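Local coordinates for probable porin (Pseudomonas aeruginosa, PDB 4FSO), which probably acts as an outer membrane porin, a beta-barrel channel through which small solutes would cross the membrane, at residues A[303-306]-A[307-311]. Numbering follows the deposited sequence.
Sequences QVND and FANPE
Asn305 and Phe307 meet through their first torsions: Asn305 extends its amide away from its backbone N (chi1 -174°), and Phe307 turns its ring away from its carbonyl carbon (chi1 -63°). The amide therefore stands over one face of the ring. Asp306 to Ala308 form an Asx turn in the loop that leads into strand 313-322 of the OprD-family beta-barrel; Asn305 precedes it.

Asn305 ND2 lies 3.1 Å above the Phe307 ring plane, over its centre. The amide and ring planes are nearly perpendicular, so the amide is almost upright and presents its nitrogen end to the ring. ND2 also has a weak hydrogen bond to Glu353 in strand 350-363.

Asp306 opens the turn, and Ala308 N closes it by bonding to OD1. Phe307 at the corner has a left-handed backbone conformation. The other carboxylate oxygen, Asp306 OD2, is hydrogen-bonded to Tyr290 OH. Bonds at both oxygens should limit rotation of the carboxylate.

Gln280 NE2 is hydrogen-bonded to the carbonyl oxygens of Asp306 and Phe307. The Asx bond itself, Ala308 N to Asp306 OD1, is 3.1 Å long, bent to 139° at the hydrogen, and reaches OD1 from above the carboxylate plane.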
ATOM      1  N   GLN A 303       8.677  -6.886  -1.334  1.00 21.79           N
ATOM      2  CA  GLN A 303       8.781  -6.925   0.128  1.00 23.98           C
ATOM      3  C   GLN A 303       9.813  -5.927   0.630  1.00 26.39           C
ATOM      4  O   GLN A 303       9.591  -5.238   1.635  1.00 31.66           O
ATOM      5  CB  GLN A 303       9.121  -8.328   0.593  1.00 21.42           C
ATOM      6  CG  GLN A 303       8.935  -8.604   2.084  1.00 22.74           C
ATOM      7  CD  GLN A 303       9.457  -9.990   2.460  1.00 33.68           C
ATOM      8  OE1 GLN A 303       9.176 -10.987   1.772  1.00 28.65           O
ATOM      9  NE2 GLN A 303      10.250 -10.053   3.529  1.00 33.94           N
ATOM     10  N   VAL A 304      10.907  -5.799  -0.116  1.00 26.07           N
ATOM     11  CA  VAL A 304      12.052  -5.027   0.345  1.00 25.03           C
ATOM     12  C   VAL A 304      12.398  -3.794  -0.500  1.00 15.87           C
ATOM     13  O   VAL A 304      12.967  -2.825  -0.010  1.00 44.31           O
ATOM     14  CB  VAL A 304      13.252  -5.983   0.570  1.00 27.42           C
ATOM     15  CG1 VAL A 304      14.587  -5.307   0.332  1.00 23.25           C
ATOM     16  CG2 VAL A 304      13.170  -6.524   1.994  1.00 33.71           C
ATOM     17  N   ASN A 305      12.024  -3.829  -1.767  1.00 16.11           N
ATOM     18  CA  ASN A 305      12.498  -2.839  -2.727  1.00 25.39           C
ATOM     19  C   ASN A 305      11.362  -2.450  -3.648  1.00 32.54           C
ATOM     20  O   ASN A 305      10.490  -3.267  -3.939  1.00 19.38           O
ATOM     21  CB  ASN A 305      13.697  -3.352  -3.539  1.00 25.32           C
ATOM     22  CG  ASN A 305      14.300  -2.275  -4.437  1.00 28.93           C
ATOM     23  OD1 ASN A 305      14.880  -1.329  -3.939  1.00 22.17           O
ATOM     24  ND2 ASN A 305      14.160  -2.420  -5.766  1.00 17.13           N
ATOM     25  N   ASP A 306      11.367  -1.195  -4.087  1.00 29.70           N
ATOM     26  CA  ASP A 306      10.246  -0.666  -4.855  1.00 36.36           C
ATOM     27  C   ASP A 306      10.520  -0.536  -6.362  1.00 39.74           C
ATOM     28  O   ASP A 306       9.595  -0.303  -7.138  1.00 38.43           O
ATOM     29  CB  ASP A 306       9.721   0.659  -4.255  1.00 31.23           C
ATOM     30  CG  ASP A 306      10.724   1.813  -4.347  1.00 43.74           C
ATOM     31  OD1 ASP A 306      11.817   1.668  -4.927  1.00 55.54           O
ATOM     32  OD2 ASP A 306      10.406   2.901  -3.831  1.00 60.38           O
ATOM     33  N   PHE A 307      11.787  -0.681  -6.755  1.00 29.93           N
ATOM     34  CA  PHE A 307      12.207  -0.551  -8.153  1.00 27.54           C
ATOM     35  C   PHE A 307      11.803   0.776  -8.781  1.00 24.24           C
ATOM     36  O   PHE A 307      11.435   0.856  -9.942  1.00 20.18           O
ATOM     37  CB  PHE A 307      11.734  -1.757  -8.967  1.00 17.83           C
ATOM     38  CG  PHE A 307      12.347  -3.028  -8.501  1.00 34.13           C
ATOM     39  CD1 PHE A 307      11.762  -3.751  -7.471  1.00 18.54           C
ATOM     40  CD2 PHE A 307      13.554  -3.469  -9.049  1.00 32.26           C
ATOM     41  CE1 PHE A 307      12.344  -4.905  -7.022  1.00 29.78           C
ATOM     42  CE2 PHE A 307      14.151  -4.635  -8.614  1.00 28.96           C
ATOM     43  CZ  PHE A 307      13.543  -5.356  -7.592  1.00 39.67           C
ATOM     44  N   ALA A 308      11.903   1.825  -7.986  1.00 22.68           N
ATOM     45  CA  ALA A 308      11.383   3.115  -8.366  1.00 13.73           C
ATOM     46  C   ALA A 308      12.498   4.143  -8.288  1.00 15.45           C
ATOM     47  O   ALA A 308      12.235   5.319  -8.124  1.00 14.93           O
ATOM     48  CB  ALA A 308      10.219   3.489  -7.460  1.00 10.37           C
ATOM     49  N   ASN A 309      13.741   3.673  -8.382  1.00 25.18           N
ATOM     50  CA  ASN A 309      14.933   4.516  -8.486  1.00 16.75           C
ATOM     51  C   ASN A 309      15.006   5.253  -9.823  1.00 24.46           C
ATOM     52  O   ASN A 309      14.292   4.894 -10.750  1.00 17.62           O
ATOM     53  CB  ASN A 309      16.156   3.657  -8.310  1.00 22.77           C
ATOM     54  CG  ASN A 309      16.334   3.214  -6.892  1.00 27.25           C
ATOM     55  OD1 ASN A 309      16.632   4.028  -6.015  1.00 28.76           O
ATOM     56  ND2 ASN A 309      16.157   1.914  -6.647  1.00 28.59           N
ATOM     57  N   PRO A 310      15.863   6.286  -9.941  1.00 31.28           N
ATOM     58  CA  PRO A 310      15.672   7.122 -11.132  1.00 26.99           C
ATOM     59  C   PRO A 310      15.944   6.390 -12.444  1.00 22.17           C
ATOM     60  O   PRO A 310      16.956   5.692 -12.570  1.00 26.03           O
ATOM     61  CB  PRO A 310      16.668   8.281 -10.916  1.00 21.82           C
ATOM     62  CG  PRO A 310      16.950   8.288  -9.486  1.00 11.06           C
ATOM     63  CD  PRO A 310      16.920   6.834  -9.076  1.00 24.68           C
ATOM     64  N   GLU A 311      15.020   6.532 -13.390  1.00 17.91           N
ATOM     65  CA  GLU A 311      15.204   6.004 -14.736  1.00 22.95           C
ATOM     66  C   GLU A 311      15.263   4.495 -14.784  1.00 29.74           C
ATOM     67  O   GLU A 311      15.714   3.906 -15.772  1.00 31.74           O
ATOM     68  CB  GLU A 311      16.438   6.616 -15.414  1.00 21.91           C
ATOM     69  CG  GLU A 311      16.075   7.664 -16.447  1.00 60.42           C
ATOM     70  CD  GLU A 311      17.130   8.731 -16.570  1.00 84.68           C
ATOM     71  OE1 GLU A 311      18.143   8.638 -15.852  1.00 91.43           O
ATOM     72  OE2 GLU A 311      16.951   9.669 -17.374  1.00100.30           O
TER